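Local structure of autoinducer synthesis protein lasI (Pseudomonas aeruginosa, 1RO5) at residues K34-S39 against V141-V146; E43-G48 against L102-I107; G163-L166 against E171-V174. The protein makes the quorum-sensing signal N-(3-oxododecanoyl)homoserine lactone from a fatty acyl-acyl carrier protein and S-adenosyl-L-methionine, releasing 5'-methylthioadenosine. All coordinates share one frame; numbering follows the deposited sequence. Where two conformers were deposited one is given.

Contact 1 (K34-S39 against V141-V146); sequences KGWDVS and VTVTTV. With SO4 (sulfate ion), chain B; SO4 (sulfate ion), chain E.
Trp36 alone carries the loop side of this contact, and it meets the strand with the rim of its indole, partly against backbone carbonyls. It docks on strand 139-145 of the sheet in an alpha-beta-alpha sandwich of the phosphopantetheine fold. Val143 O lies in the ring plane at its edge, 3.8 Å from Trp36 CZ3, so the weakly positive C-H rim meets a carbonyl oxygen; Thr144 O, also near that plane, faces CH2. The closest apolar touch is made by one branch: Val143 CG1 packs 3.9 Å from Trp36 CZ3. It sits anti to the backbone N (chi1 168°), on a side chain pointing at the loop. Phe84 meets the indole edge-to-face, Arg33 makes a cation-pi contact with it, and Trp36 NE1 is weakly bonded to Ile168 O.

Around Trp36 the loop curls its backbone about a sulfate, probably from the crystallisation liquor. Gly35 N reaches O4 of that ion (3.1 Å) in a nearly straight bond, Asp37 N reaches O2 (2.9 Å), and Val38 N makes a weak bond to O3. A second sulfate sits by the far end of the strand, where Thr145 is the N-cap of helix 146-154. Thr145 OG1 accepts the N-H of Val148 and donates its own proton to O1 of this second sulfate at 2.9 Å.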
loop_
_atom_site.group_PDB
_atom_site.type_symbol
_atom_site.label_atom_id
_atom_site.label_comp_id
_atom_site.label_asym_id
_atom_site.label_seq_id
_atom_site.Cartn_x
_atom_site.Cartn_y
_atom_site.Cartn_z
ATOM N N LYS A 34 -16.200 -8.539 -2.745
ATOM C CA LYS A 34 -15.985 -9.507 -3.796
ATOM C C LYS A 34 -15.086 -8.924 -4.856
ATOM O O LYS A 34 -14.966 -7.698 -5.016
ATOM C CB LYS A 34 -17.318 -10.020 -4.420
ATOM C CG LYS A 34 -18.378 -10.567 -3.397
ATOM C CD LYS A 34 -18.350 -12.107 -3.299
ATOM C CE LYS A 34 -19.371 -12.739 -4.382
ATOM N NZ LYS A 34 -19.181 -14.247 -4.621
ATOM N N GLY A 35 -14.376 -9.833 -5.505
ATOM C CA GLY A 35 -13.526 -9.525 -6.631
ATOM C C GLY A 35 -12.076 -9.195 -6.215
ATOM O O GLY A 35 -11.149 -9.227 -7.092
ATOM N N TRP A 36 -11.852 -8.943 -4.893
ATOM C CA TRP A 36 -10.503 -8.573 -4.478
ATOM C C TRP A 36 -9.717 -9.758 -3.917
ATOM O O TRP A 36 -8.615 -9.559 -3.233
ATOM C CB TRP A 36 -10.571 -7.384 -3.547
ATOM C CG TRP A 36 -10.936 -6.141 -4.289
ATOM C CD1 TRP A 36 -12.241 -5.754 -4.717
ATOM C CD2 TRP A 36 -10.065 -5.091 -4.706
ATOM N NE1 TRP A 36 -12.176 -4.545 -5.373
ATOM C CE2 TRP A 36 -10.873 -4.095 -5.356
ATOM C CE3 TRP A 36 -8.702 -4.868 -4.602
ATOM C CZ2 TRP A 36 -10.330 -2.950 -5.919
ATOM C CZ3 TRP A 36 -8.181 -3.698 -5.155
ATOM C CH2 TRP A 36 -8.988 -2.761 -5.786
ATOM N N ASP A 37 -10.220 -10.985 -4.263
ATOM C CA ASP A 37 -9.590 -12.226 -3.822
ATOM C C ASP A 37 -9.338 -12.246 -2.291
ATOM O O ASP A 37 -8.214 -12.524 -1.827
ATOM C CB ASP A 37 -8.244 -12.341 -4.522
ATOM C CG ASP A 37 -8.018 -13.699 -5.031
ATOM O OD1 ASP A 37 -8.519 -14.628 -4.387
ATOM O OD2 ASP A 37 -7.412 -13.962 -6.055
ATOM N N VAL A 38 -10.373 -11.913 -1.529
ATOM C CA VAL A 38 -10.332 -11.798 -0.135
ATOM C C VAL A 38 -10.657 -13.112 0.510
ATOM O O VAL A 38 -11.575 -13.831 0.106
ATOM C CB VAL A 38 -11.404 -10.727 0.310
ATOM C CG1 VAL A 38 -11.761 -10.807 1.841
ATOM C CG2 VAL A 38 -11.005 -9.354 -0.144
ATOM N N SER A 39 -9.945 -13.420 1.597
ATOM C CA SER A 39 -10.264 -14.593 2.439
ATOM C C SER A 39 -10.120 -14.094 3.861
ATOM O O SER A 39 -9.079 -13.484 4.231
ATOM C CB SER A 39 -9.226 -15.761 2.189
ATOM O OG SER A 39 -9.560 -16.628 1.040
ATOM N N VAL A 141 4.248 -0.123 -7.801
ATOM C CA VAL A 141 3.043 -0.377 -8.533
ATOM C C VAL A 141 1.928 -0.824 -7.550
ATOM O O VAL A 141 2.210 -1.258 -6.433
ATOM C CB VAL A 141 3.274 -1.426 -9.620
ATOM C CG1 VAL A 141 4.232 -0.886 -10.641
ATOM C CG2 VAL A 141 3.766 -2.785 -9.037
ATOM N N THR A 142 0.672 -0.662 -7.926
ATOM C CA THR A 142 -0.398 -1.103 -7.056
ATOM C C THR A 142 -1.695 -1.244 -7.849
ATOM O O THR A 142 -1.890 -0.575 -8.848
ATOM C CB THR A 142 -0.525 -0.137 -5.866
ATOM O OG1 THR A 142 -1.578 -0.557 -4.996
ATOM C CG2 THR A 142 -0.965 1.262 -6.388
ATOM N N VAL A 143 -2.602 -2.072 -7.388
ATOM C CA VAL A 143 -3.974 -2.098 -7.886
ATOM C C VAL A 143 -4.789 -1.432 -6.801
ATOM O O VAL A 143 -4.831 -1.931 -5.662
ATOM C CB VAL A 143 -4.475 -3.515 -8.121
ATOM C CG1 VAL A 143 -6.036 -3.618 -8.368
ATOM C CG2 VAL A 143 -3.814 -4.075 -9.307
ATOM N N THR A 144 -5.402 -0.305 -7.138
ATOM C CA THR A 144 -6.195 0.415 -6.176
ATOM C C THR A 144 -7.471 0.954 -6.927
ATOM O O THR A 144 -7.819 0.422 -8.046
ATOM C CB THR A 144 -5.341 1.470 -5.413
ATOM O OG1 THR A 144 -6.154 2.052 -4.403
ATOM C CG2 THR A 144 -4.939 2.631 -6.311
ATOM N N THR A 145 -8.251 1.875 -6.328
ATOM C CA THR A 145 -9.411 2.382 -7.042
ATOM C C THR A 145 -9.097 3.721 -7.695
ATOM O O THR A 145 -8.099 4.478 -7.342
ATOM C CB THR A 145 -10.538 2.667 -6.086
ATOM O OG1 THR A 145 -10.085 3.713 -5.188
ATOM C CG2 THR A 145 -10.930 1.420 -5.172
ATOM N N VAL A 146 -10.042 4.088 -8.564
ATOM C CA VAL A 146 -9.939 5.369 -9.270
ATOM C C VAL A 146 -9.895 6.540 -8.346
ATOM O O VAL A 146 -9.211 7.538 -8.616
ATOM C CB VAL A 146 -11.014 5.561 -10.336
ATOM C CG1 VAL A 146 -10.835 6.982 -10.951
ATOM C CG2 VAL A 146 -10.847 4.512 -11.391
HETATM S S SO4 B . -13.350 -12.887 -4.680
HETATM O O1 SO4 B . -13.023 -14.306 -4.647
HETATM O O2 SO4 B . -12.429 -12.292 -5.675
HETATM O O3 SO4 B . -13.210 -12.155 -3.350
HETATM O O4 SO4 B . -14.835 -12.834 -4.949
HETATM S S SO4 E . -12.679 5.714 -3.107
HETATM O O1 SO4 E . -12.138 4.390 -3.302
HETATM O O2 SO4 E . -11.601 6.699 -3.043
HETATM O O3 SO4 E . -13.556 5.762 -1.925
HETATM O O4 SO4 E . -13.472 6.115 -4.275
#

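Contact 2 (E43-G48 against L102-I107); sequences EMEIDG and LSRFAI
Glu45 and Asp47 both approach the guanidinium of Arg104 obliquely, neither squarely over a face nor at an edge. The carboxylate of Glu45 stands almost perpendicular to it, the planes 80° apart, and both its oxygens gather round NE. Glu45 OE2 forms the closer salt-bridge pair, 3.0 Å from Arg104 NE, while OE1 takes a weak hydrogen bond from the same nitrogen at 3.2 Å. The side chains of Asp47 and Arg104 run toward each other from opposite directions: Asp47 OD2 lies well out of the guanidinium plane, 3.7 Å from Arg104 NH2, and no N-H points at it, so this long salt bridge is one of charge alone. Phe30 adds a cation-pi contact with Arg104.

Bends bring the groups together. Glu45 runs out with CG anti to its own amide nitrogen (chi1 -170°) and then turns at chi2, which swings the carboxylate across the arginine chain, itself bent at chi2, with Glu45 OE2 also 3.2 Å from Arg104 CD.

Arg104 projects from strand 99-107, a middle strand of the mixed sheet, toward strand 44-45 and the turn that follows it. Its left-handed backbone conformation interrupts the regular pleat. The network goes on beyond these three residues: Glu45 OE2 also pairs with Arg26 of helix 16-30, and Asp47 OD1 with Arg70 of strand 64-73. Arg104 NH2 gives a hydrogen bond to Trp36 O, while Asp47 N is bonded to Asp50 OD2.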
loop_
_atom_site.group_PDB
_atom_site.type_symbol
_atom_site.label_atom_id
_atom_site.label_comp_id
_atom_site.label_asym_id
_atom_site.label_seq_id
_atom_site.Cartn_x
_atom_site.Cartn_y
_atom_site.Cartn_z
ATOM N N GLU A 43 -11.722 -13.819 11.485
ATOM C CA GLU A 43 -11.788 -12.369 11.568
ATOM C C GLU A 43 -10.513 -11.654 11.071
ATOM O O GLU A 43 -10.321 -10.484 11.267
ATOM C CB GLU A 43 -12.102 -11.911 13.007
ATOM C CG GLU A 43 -13.595 -12.085 13.399
ATOM C CD GLU A 43 -13.892 -11.730 14.868
ATOM O OE1 GLU A 43 -15.073 -11.641 15.134
ATOM O OE2 GLU A 43 -13.010 -11.526 15.744
ATOM N N MET A 44 -9.646 -12.363 10.386
ATOM C CA MET A 44 -8.440 -11.783 9.894
ATOM C C MET A 44 -8.437 -11.925 8.431
ATOM O O MET A 44 -8.651 -13.038 7.908
ATOM C CB MET A 44 -7.250 -12.484 10.496
ATOM C CG MET A 44 -7.079 -12.131 12.010
ATOM S SD MET A 44 -5.525 -13.068 12.644
ATOM C CE MET A 44 -6.274 -14.775 12.712
ATOM N N GLU A 45 -8.099 -10.855 7.709
ATOM C CA GLU A 45 -7.987 -11.017 6.235
ATOM C C GLU A 45 -6.529 -11.335 5.952
ATOM O O GLU A 45 -5.603 -10.529 6.310
ATOM C CB GLU A 45 -8.405 -9.713 5.596
ATOM C CG GLU A 45 -8.580 -9.731 4.075
ATOM C CD GLU A 45 -7.260 -9.483 3.374
ATOM O OE1 GLU A 45 -6.799 -10.369 2.751
ATOM O OE2 GLU A 45 -6.610 -8.403 3.479
ATOM N N ILE A 46 -6.261 -12.522 5.430
ATOM C CA ILE A 46 -4.885 -13.051 5.334
ATOM C C ILE A 46 -4.915 -13.879 4.107
ATOM O O ILE A 46 -5.842 -14.697 4.039
ATOM C CB ILE A 46 -4.532 -14.121 6.414
ATOM C CG1 ILE A 46 -5.077 -13.806 7.723
ATOM C CG2 ILE A 46 -3.016 -14.250 6.609
ATOM C CD1 ILE A 46 -4.325 -14.655 8.764
ATOM N N ASP A 47 -3.896 -13.837 3.251
ATOM C CA ASP A 47 -3.918 -14.712 2.063
ATOM C C ASP A 47 -2.491 -15.297 1.789
ATOM O O ASP A 47 -1.511 -15.112 2.584
ATOM C CB ASP A 47 -4.461 -13.906 0.879
ATOM C CG ASP A 47 -3.653 -12.613 0.585
ATOM O OD1 ASP A 47 -2.437 -12.504 0.980
ATOM O OD2 ASP A 47 -4.090 -11.729 -0.208
ATOM N N GLY A 48 -2.332 -15.967 0.697
ATOM C CA GLY A 48 -1.106 -16.689 0.441
ATOM C C GLY A 48 0.072 -15.715 0.209
ATOM O O GLY A 48 1.232 -16.082 0.467
ATOM N N LEU A 102 2.436 -2.372 -3.911
ATOM C CA LEU A 102 1.647 -2.078 -2.740
ATOM C C LEU A 102 0.287 -2.763 -2.914
ATOM O O LEU A 102 -0.305 -2.774 -4.039
ATOM C CB LEU A 102 1.414 -0.592 -2.575
ATOM C CG LEU A 102 2.608 0.333 -2.676
ATOM C CD1 LEU A 102 2.103 1.701 -2.507
ATOM C CD2 LEU A 102 3.608 -0.066 -1.561
ATOM N N SER A 103 -0.281 -3.196 -1.767
ATOM C CA SER A 103 -1.569 -3.827 -1.769
ATOM C C SER A 103 -2.246 -3.734 -0.453
ATOM O O SER A 103 -1.624 -3.386 0.531
ATOM C CB SER A 103 -1.429 -5.312 -2.239
ATOM O OG SER A 103 -0.687 -6.112 -1.350
ATOM N N ARG A 104 -3.537 -4.033 -0.378
ATOM C CA ARG A 104 -4.207 -4.077 0.951
ATOM C C ARG A 104 -4.127 -2.788 1.763
ATOM O O ARG A 104 -3.834 -2.840 2.951
ATOM C CB ARG A 104 -3.734 -5.291 1.787
ATOM C CG ARG A 104 -4.011 -6.665 1.147
ATOM C CD ARG A 104 -5.511 -6.812 0.945
ATOM N NE ARG A 104 -6.000 -8.146 0.579
ATOM C CZ ARG A 104 -6.617 -8.468 -0.593
ATOM N NH1 ARG A 104 -6.845 -7.587 -1.597
ATOM N NH2 ARG A 104 -7.061 -9.677 -0.751
ATOM N N PHE A 105 -4.452 -1.632 1.159
ATOM C CA PHE A 105 -4.552 -0.376 1.891
ATOM C C PHE A 105 -5.698 -0.446 2.768
ATOM O O PHE A 105 -6.775 -0.506 2.306
ATOM C CB PHE A 105 -4.706 0.968 1.084
ATOM C CG PHE A 105 -3.902 1.060 -0.155
ATOM C CD1 PHE A 105 -2.906 0.130 -0.424
ATOM C CD2 PHE A 105 -4.235 1.995 -1.119
ATOM C CE1 PHE A 105 -2.189 0.138 -1.663
ATOM C CE2 PHE A 105 -3.500 2.042 -2.330
ATOM C CZ PHE A 105 -2.462 1.079 -2.568
ATOM N N ALA A 106 -5.520 -0.346 4.049
ATOM C CA ALA A 106 -6.629 -0.476 4.945
ATOM C C ALA A 106 -6.457 0.603 6.029
ATOM O O ALA A 106 -5.439 0.617 6.724
ATOM C CB ALA A 106 -6.644 -1.961 5.622
ATOM N N ILE A 107 -7.466 1.483 6.171
ATOM C CA ILE A 107 -7.461 2.601 7.148
ATOM C C ILE A 107 -8.696 2.532 8.000
ATOM O O ILE A 107 -9.805 2.466 7.492
ATOM C CB ILE A 107 -7.298 4.023 6.440
ATOM C CG1 ILE A 107 -5.908 4.132 5.837
ATOM C CG2 ILE A 107 -7.389 5.169 7.459
ATOM C CD1 ILE A 107 -5.643 5.405 5.292
#

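Contact 3 (G163-L166 against E171-V174); sequences GPHL and ERAV
Leu166 and Ala173 lock the two segments together through a closed ring of two backbone hydrogen bonds, the tight part of this contact. Leu166 N reaches Ala173 O at 2.8 Å, and Ala173 N answers to Leu166 O at 2.7 Å with a nearly linear N-H...O angle of 171°. Leu166 O also receives a CA-H...O contact from Arg172 CA, so one carbonyl is approached by neighbouring donors of the partner strand. Next to the ring, Ala173 O presses on His165, lying 3.1 Å from its CB, and Val174 CB packs 4.0 Å from that same His165 CB. Val174 CG2 rests 4.0 Å from Gly163 O, a plain packing contact. Leu166 and Ala173 point to one side of the sheet, where Leu166 meets Glu86 and Leu87, and Ala173 lies against Trp36.

The outer side is looser. His165 and Arg172 run side by side in the same direction, ring and guanidinium turned 78° to each other. Arg172 NH1 hangs over one face of the imidazole, 4.0 Å from His165 NE2, while Arg172 CB and CD lie near His165 CD2. The imidazole gets there because chi1 of 60° tucks CG between the backbone N and the carbonyl carbon. Its ND1 keeps a weak hydrogen bond with Arg161. Arg172 is solvent-exposed, and Val146 at the start of helix 146-154 touches both side chains. The Leu166-Ala173 bridge is an antiparallel hydrogen-bonded pair in a beta-hairpin, where short strand 166-168 adds to strand 171-179 of the mixed sheet.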
loop_
_atom_site.group_PDB
_atom_site.type_symbol
_atom_site.label_atom_id
_atom_site.label_comp_id
_atom_site.label_asym_id
_atom_site.label_seq_id
_atom_site.Cartn_x
_atom_site.Cartn_y
_atom_site.Cartn_z
ATOM N N GLY A 163 -3.481 0.896 -18.004
ATOM C CA GLY A 163 -4.520 0.840 -18.969
ATOM C C GLY A 163 -5.821 1.317 -18.309
ATOM O O GLY A 163 -5.843 1.834 -17.199
ATOM N N PRO A 164 -6.937 1.163 -19.011
ATOM C CA PRO A 164 -8.262 1.604 -18.470
ATOM C C PRO A 164 -8.603 0.982 -17.087
ATOM O O PRO A 164 -8.216 -0.159 -16.889
ATOM C CB PRO A 164 -9.308 1.094 -19.504
ATOM C CG PRO A 164 -8.452 0.911 -20.817
ATOM C CD PRO A 164 -6.962 0.634 -20.393
ATOM N N HIS A 165 -9.320 1.679 -16.201
ATOM C CA HIS A 165 -9.879 1.057 -15.029
ATOM C C HIS A 165 -10.949 -0.013 -15.408
ATOM O O HIS A 165 -11.509 0.055 -16.504
ATOM C CB HIS A 165 -10.515 2.093 -14.169
ATOM C CG HIS A 165 -11.612 2.830 -14.866
ATOM N ND1 HIS A 165 -11.405 4.036 -15.519
ATOM C CD2 HIS A 165 -12.922 2.539 -15.028
ATOM C CE1 HIS A 165 -12.540 4.435 -16.082
ATOM N NE2 HIS A 165 -13.478 3.552 -15.784
ATOM N N LEU A 166 -11.244 -0.961 -14.497
ATOM C CA LEU A 166 -12.186 -2.059 -14.728
ATOM C C LEU A 166 -13.027 -2.212 -13.467
ATOM O O LEU A 166 -12.594 -1.837 -12.389
ATOM C CB LEU A 166 -11.469 -3.404 -15.096
ATOM C CG LEU A 166 -10.701 -3.538 -16.420
ATOM C CD1 LEU A 166 -9.936 -4.930 -16.497
ATOM C CD2 LEU A 166 -11.698 -3.384 -17.737
ATOM N N GLU A 171 -16.164 -1.825 -7.145
ATOM C CA GLU A 171 -15.229 -0.683 -7.368
ATOM C C GLU A 171 -14.868 -0.549 -8.878
ATOM O O GLU A 171 -14.982 -1.522 -9.651
ATOM C CB GLU A 171 -13.932 -0.817 -6.549
ATOM C CG GLU A 171 -14.073 -1.113 -5.046
ATOM C CD GLU A 171 -14.737 -0.016 -4.249
ATOM O OE1 GLU A 171 -15.093 -0.271 -3.100
ATOM O OE2 GLU A 171 -14.930 1.127 -4.750
ATOM N N ARG A 172 -14.411 0.652 -9.249
ATOM C CA ARG A 172 -13.638 0.886 -10.448
ATOM C C ARG A 172 -12.185 0.823 -10.099
ATOM O O ARG A 172 -11.632 1.702 -9.461
ATOM C CB ARG A 172 -14.009 2.229 -11.077
ATOM C CG ARG A 172 -15.474 2.175 -11.676
ATOM C CD ARG A 172 -15.923 3.478 -12.376
ATOM N NE ARG A 172 -15.748 4.595 -11.426
ATOM C CZ ARG A 172 -15.304 5.791 -11.757
ATOM N NH1 ARG A 172 -14.956 6.042 -13.050
ATOM N NH2 ARG A 172 -15.169 6.710 -10.778
ATOM N N ALA A 173 -11.539 -0.223 -10.506
ATOM C CA ALA A 173 -10.153 -0.458 -10.034
ATOM C C ALA A 173 -9.226 -0.147 -11.166
ATOM O O ALA A 173 -9.635 -0.274 -12.296
ATOM C CB ALA A 173 -9.993 -1.893 -9.642
ATOM N N VAL A 174 -7.973 0.217 -10.889
ATOM C CA VAL A 174 -7.006 0.464 -11.905
ATOM C C VAL A 174 -5.646 0.045 -11.349
ATOM O O VAL A 174 -5.456 0.077 -10.134
ATOM C CB VAL A 174 -7.045 2.027 -12.204
ATOM C CG1 VAL A 174 -6.906 2.910 -10.845
ATOM C CG2 VAL A 174 -6.080 2.457 -13.302
#

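How the contacts relate
All three contacts reach the same mixed sheet, in which strand 139-145 of contact 1 lies between strand 99-107 of contact 2 and strand 171-179 of contact 3. Contacts 1 and 2 are buried and both dock the region following helix 16-30 on the sheet, the first with an aromatic rim, the second with charges; their strands are parallel neighbours, joined by a probable hydrogen bond from Leu102 N to Val141 O. Contact 3 is partly exposed, its centre about 17 Å from the chain's centre, and relies on backbone pairing inside the sheet. It touches contact 1 through Thr144 O and Val174 N, whereas contacts 2 and 3 stay about 8 Å apart at their nearest atoms.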